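Local coordinates for CDGSH iron-sulfur domain-containing protein NEET (Arabidopsis thaliana, PDB 3S2R) that binds one [2Fe-2S] cluster per subunit of its homodimer and acts as an iron-sulfur transfer protein in plant development, senescence, iron metabolism and reactive oxygen homeostasis, at residues R50-S54 / G55-L59; V65-N68 / K69-D73. The protein carries 1 engineered substitution. One frame throughout, in Å; residues are numbered along the deposited sequence.

Interaction 1 (R50-S54 / G55-L59); sequences RCWRS and GTFPL. With FES (Fe2/s2 (inorganic) cluster), chain D.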
loop_
_atom_site.group_PDB
_atom_site.type_symbol
_atom_site.label_atom_id
_atom_site.label_comp_id
_atom_site.label_asym_id
_atom_site.label_seq_id
_atom_site.Cartn_x
_atom_site.Cartn_y
_atom_site.Cartn_z
ATOM N N ARG B 50 0.173 -1.119 -3.528
ATOM C CA ARG B 50 -0.154 -0.019 -2.605
ATOM C C ARG B 50 -1.644 0.290 -2.587
ATOM O O ARG B 50 -2.046 1.324 -2.062
ATOM C CB ARG B 50 0.662 1.211 -2.955
ATOM C CG ARG B 50 2.194 0.937 -2.878
ATOM C CD ARG B 50 3.020 2.193 -2.967
ATOM N NE ARG B 50 2.906 2.821 -4.293
ATOM C CZ ARG B 50 3.620 3.869 -4.675
ATOM N NH1 ARG B 50 4.580 4.365 -3.899
ATOM N NH2 ARG B 50 3.406 4.417 -5.870
ATOM N N CYS B 51 -2.461 -0.623 -3.129
ATOM C CA CYS B 51 -3.889 -0.364 -3.230
ATOM C C CYS B 51 -4.739 -1.265 -2.385
ATOM O O CYS B 51 -5.939 -1.012 -2.270
ATOM C CB CYS B 51 -4.366 -0.413 -4.693
ATOM S SG CYS B 51 -4.554 -2.048 -5.401
ATOM N N TRP B 52 -4.171 -2.299 -1.774
ATOM C CA TRP B 52 -4.941 -3.177 -0.899
ATOM C C TRP B 52 -6.064 -3.882 -1.638
ATOM O O TRP B 52 -7.088 -4.217 -1.029
ATOM C CB TRP B 52 -5.455 -2.437 0.344
ATOM C CG TRP B 52 -4.276 -1.866 1.088
ATOM C CD1 TRP B 52 -3.695 -0.675 0.841
ATOM C CD2 TRP B 52 -3.520 -2.498 2.140
ATOM N NE1 TRP B 52 -2.604 -0.497 1.689
ATOM C CE2 TRP B 52 -2.466 -1.606 2.472
ATOM C CE3 TRP B 52 -3.623 -3.709 2.846
ATOM C CZ2 TRP B 52 -1.550 -1.892 3.484
ATOM C CZ3 TRP B 52 -2.696 -3.982 3.853
ATOM C CH2 TRP B 52 -1.661 -3.082 4.147
ATOM N N ARG B 53 -5.885 -4.123 -2.932
ATOM C CA ARG B 53 -6.901 -4.864 -3.729
ATOM C C ARG B 53 -6.309 -6.065 -4.441
ATOM O O ARG B 53 -7.039 -6.874 -4.996
ATOM C CB ARG B 53 -7.614 -3.957 -4.749
ATOM C CG ARG B 53 -8.327 -2.723 -4.193
ATOM C CD ARG B 53 -9.472 -3.066 -3.228
ATOM N NE ARG B 53 -10.156 -1.872 -2.744
ATOM C CZ ARG B 53 -9.822 -1.245 -1.622
ATOM N NH1 ARG B 53 -8.799 -1.710 -0.889
ATOM N NH2 ARG B 53 -10.486 -0.153 -1.243
ATOM N N SER B 54 -4.999 -6.199 -4.464
ATOM C CA SER B 54 -4.374 -7.268 -5.204
ATOM C C SER B 54 -4.725 -8.657 -4.683
ATOM O O SER B 54 -4.671 -8.917 -3.485
ATOM C CB SER B 54 -2.882 -7.129 -5.163
ATOM O OG SER B 54 -2.364 -8.246 -5.892
ATOM N N GLY B 55 -5.072 -9.555 -5.604
ATOM C CA GLY B 55 -5.274 -10.955 -5.261
ATOM C C GLY B 55 -3.970 -11.645 -4.903
ATOM O O GLY B 55 -4.002 -12.755 -4.392
ATOM N N THR B 56 -2.837 -10.994 -5.172
ATOM C CA THR B 56 -1.512 -11.566 -4.833
ATOM C C THR B 56 -0.777 -10.682 -3.809
ATOM O O THR B 56 0.450 -10.743 -3.688
ATOM C CB THR B 56 -0.617 -11.774 -6.072
ATOM O OG1 THR B 56 -0.489 -10.529 -6.751
ATOM C CG2 THR B 56 -1.261 -12.799 -6.999
ATOM N N PHE B 57 -1.551 -9.878 -3.082
ATOM C CA PHE B 57 -0.993 -8.960 -2.100
ATOM C C PHE B 57 0.022 -9.730 -1.223
ATOM O O PHE B 57 -0.280 -10.827 -0.760
ATOM C CB PHE B 57 -2.114 -8.375 -1.237
ATOM C CG PHE B 57 -1.660 -7.232 -0.389
ATOM C CD1 PHE B 57 -1.162 -7.447 0.904
ATOM C CD2 PHE B 57 -1.759 -5.932 -0.873
ATOM C CE1 PHE B 57 -0.716 -6.395 1.677
ATOM C CE2 PHE B 57 -1.282 -4.864 -0.117
ATOM C CZ PHE B 57 -0.785 -5.076 1.161
ATOM N N PRO B 58 1.228 -9.172 -0.972
ATOM C CA PRO B 58 1.680 -7.799 -1.181
ATOM C C PRO B 58 2.150 -7.423 -2.587
ATOM O O PRO B 58 2.584 -6.302 -2.780
ATOM C CB PRO B 58 2.817 -7.662 -0.154
ATOM C CG PRO B 58 3.407 -9.012 -0.089
ATOM C CD PRO B 58 2.193 -9.923 -0.141
ATOM N N LEU B 59 2.071 -8.330 -3.552
ATOM C CA LEU B 59 2.446 -8.027 -4.939
ATOM C C LEU B 59 1.307 -7.353 -5.654
ATOM O O LEU B 59 0.127 -7.531 -5.266
ATOM C CB LEU B 59 2.807 -9.309 -5.670
ATOM C CG LEU B 59 3.976 -10.085 -5.084
ATOM C CD1 LEU B 59 4.072 -11.436 -5.785
ATOM C CD2 LEU B 59 5.306 -9.310 -5.161
HETATM FE FE1 FES D . -2.469 -2.868 -5.877
HETATM FE FE2 FES D . -1.383 -2.787 -8.377
HETATM S S1 FES D . -2.747 -4.326 -7.488
HETATM S S2 FES D . -1.001 -1.375 -6.645
#
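One face of the Trp52 indole carries the Phe57 ring, whose CZ stands 3.4 Å above the indole plane, offset toward the rim. The ring planes meet at 32°, with 4.6 Å between the Phe57 centroid and that of the Trp52 six-membered ring. This slanted contact is closest at Trp52 CZ3 and Phe57 CZ, 3.5 Å apart. Pro58 CB lies over a face of the Phe57 ring. Trp52 NE1 donates to Arg50 O of the second subunit, and Arg50 of that subunit also packs on Phe57, which ties the aromatic pair to the dimer interface. This chain segment belongs to the CDGSH-type cluster-binding loop: Cys51 SG binds FE1 of the [2Fe-2S] cluster at 2.3 Å, and Cys49 supplies another cluster ligand. Beyond Cys51 the chain bends in a type I beta turn from Ser54 to Phe57, closed by a weak bond from Phe57 N to Ser54 O. With chi1 at 179°, Ser54 points OG away from its own N and back into the turn, where it accepts from Thr56 N at 2.9 Å and donates to Leu59 O at 2.7 Å. The donor is tilted 26° from the Leu59 carbonyl plane. These two bonds fix the rotation of the buried hydroxyl, while Ser54 CB rests 3.6 Å from cluster sulfide S1.

Interaction 2 (V65-N68 / K69-D73); sequences VKHN and KANGD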
loop_
_atom_site.group_PDB
_atom_site.type_symbol
_atom_site.label_atom_id
_atom_site.label_comp_id
_atom_site.label_asym_id
_atom_site.label_seq_id
_atom_site.Cartn_x
_atom_site.Cartn_y
_atom_site.Cartn_z
ATOM N N VAL B 65 -5.640 -0.861 -11.352
ATOM C CA VAL B 65 -6.271 -0.380 -12.586
ATOM C C VAL B 65 -7.790 -0.411 -12.471
ATOM O O VAL B 65 -8.467 0.545 -12.862
ATOM C CB VAL B 65 -5.768 -1.182 -13.844
ATOM C CG1 VAL B 65 -6.486 -0.743 -15.135
ATOM C CG2 VAL B 65 -4.218 -1.087 -13.971
ATOM N N LYS B 66 -8.307 -1.503 -11.921
ATOM C CA LYS B 66 -9.736 -1.682 -11.752
ATOM C C LYS B 66 -10.274 -0.732 -10.675
ATOM O O LYS B 66 -11.350 -0.147 -10.816
ATOM C CB LYS B 66 -10.019 -3.145 -11.392
ATOM C CG LYS B 66 -9.340 -4.147 -12.322
ATOM C CD LYS B 66 -9.685 -5.567 -11.954
ATOM C CE LYS B 66 -9.253 -6.523 -13.052
ATOM N NZ LYS B 66 -9.607 -7.918 -12.720
ATOM N N HIS B 67 -9.499 -0.568 -9.605
ATOM C CA HIS B 67 -9.859 0.351 -8.514
ATOM C C HIS B 67 -9.908 1.817 -8.947
ATOM O O HIS B 67 -10.852 2.543 -8.603
ATOM C CB HIS B 67 -8.877 0.215 -7.337
ATOM C CG HIS B 67 -8.970 1.354 -6.373
ATOM N ND1 HIS B 67 -9.958 1.449 -5.414
ATOM C CD2 HIS B 67 -8.265 2.506 -6.301
ATOM C CE1 HIS B 67 -9.836 2.596 -4.776
ATOM N NE2 HIS B 67 -8.813 3.254 -5.292
ATOM N N ASN B 68 -8.881 2.237 -9.685
ATOM C CA ASN B 68 -8.781 3.608 -10.147
ATOM C C ASN B 68 -9.956 4.049 -11.016
ATOM O O ASN B 68 -10.509 5.146 -10.833
ATOM C CB ASN B 68 -7.477 3.802 -10.909
ATOM C CG ASN B 68 -6.305 3.891 -9.995
ATOM O OD1 ASN B 68 -6.457 4.088 -8.779
ATOM N ND2 ASN B 68 -5.121 3.758 -10.558
ATOM N N LYS B 69 -10.352 3.183 -11.943
ATOM C CA LYS B 69 -11.403 3.553 -12.877
ATOM C C LYS B 69 -12.755 3.607 -12.187
ATOM O O LYS B 69 -13.583 4.492 -12.465
ATOM C CB LYS B 69 -11.433 2.594 -14.062
ATOM C CG LYS B 69 -12.205 3.183 -15.264
ATOM C CD LYS B 69 -12.493 2.131 -16.303
ATOM C CE LYS B 69 -13.170 2.746 -17.490
ATOM N NZ LYS B 69 -13.703 1.664 -18.353
ATOM N N ALA B 70 -12.975 2.679 -11.256
ATOM C CA ALA B 70 -14.251 2.633 -10.529
ATOM C C ALA B 70 -14.417 3.789 -9.543
ATOM O O ALA B 70 -15.531 4.230 -9.299
ATOM C CB ALA B 70 -14.386 1.299 -9.786
ATOM N N ASN B 71 -13.300 4.264 -8.976
ATOM C CA ASN B 71 -13.323 5.200 -7.844
ATOM C C ASN B 71 -12.791 6.589 -8.123
ATOM O O ASN B 71 -12.639 7.386 -7.201
ATOM C CB ASN B 71 -12.602 4.584 -6.633
ATOM C CG ASN B 71 -13.430 3.498 -5.976
ATOM O OD1 ASN B 71 -14.431 3.788 -5.309
ATOM N ND2 ASN B 71 -13.052 2.237 -6.196
ATOM N N GLY B 72 -12.449 6.858 -9.376
ATOM C CA GLY B 72 -11.793 8.113 -9.727
ATOM C C GLY B 72 -10.525 8.360 -8.911
ATOM O O GLY B 72 -10.291 9.487 -8.442
ATOM N N ASP B 73 -9.667 7.332 -8.768
ATOM C CA ASP B 73 -8.420 7.394 -7.990
ATOM C C ASP B 73 -7.239 7.234 -8.931
ATOM O O ASP B 73 -7.411 7.003 -10.121
ATOM C CB ASP B 73 -8.428 6.316 -6.922
ATOM C CG ASP B 73 -7.701 6.734 -5.656
ATOM O OD1 ASP B 73 -7.044 7.793 -5.630
ATOM O OD2 ASP B 73 -7.827 5.990 -4.677
#
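His67 NE2 donates to Asp73 OD2 across 3.0 Å in a nearly straight bond, with an N-H...O angle of 172°. The carboxylate oxygen lies in the imidazole plane and receives the proton on its anti lone pair, although the carboxylate itself is turned 58° from the ring. A His67 side-chain torsion that sets CG opposite the backbone N (chi1 165°) swings the imidazole along the helix toward its C-terminal end. Asp73 is held further by the second subunit: OD2 also accepts from Ile21 N and Asn22 N, and OD1 forms a salt bridge with Lys27. Two further bonds join the segments: backbone Asp73 N donates to Asn68 O at 3.1 Å, and side-chain Asn71 ND2 donates to His67 O at 3.3 Å, on a lone pair in the carbonyl plane. Farther out, Asn71 CB makes an off-centre CH-pi contact, 4.3 Å from the His67 ring centroid. Replacing His67 by an alanine would probably leave Asp73 OD2 with only its second-subunit donors among those described, and open a gap beside Asn71. Asn68 ND2 donates a hydrogen bond to Val75 O, and Asn68 OD1 packs 3.5 Å from Asp73 CB. Gly72 takes a positive phi as the chain turns away near the end of helix 63-71, where a His-carboxylate hydrogen bond bridges the last helical turns and the following loop.

Interaction 1 is centred about 3 Å from the centre of the chain and interaction 2 about 13 Å, and most of the touching residues of interaction 2 are exposed. The 50-59 contact belongs to an irregular loop between strand 45-48 and helix 63-71, and combines aromatic packing with direct cluster ligation. The 65-73 contact uses helical backbone bonds and a charged partner instead, without itself ligating iron. The two meet where Arg53 NE packs 4.3 Å from His67 ND1. Both reach the second subunit: interaction 1 through a salt bridge from Arg50 to its Asp34 and the Trp52 NE1 - Arg50 O hydrogen bonds, interaction 2 through the Asp73 carboxylate, with Val65, His67 and Asn68 packing beside it.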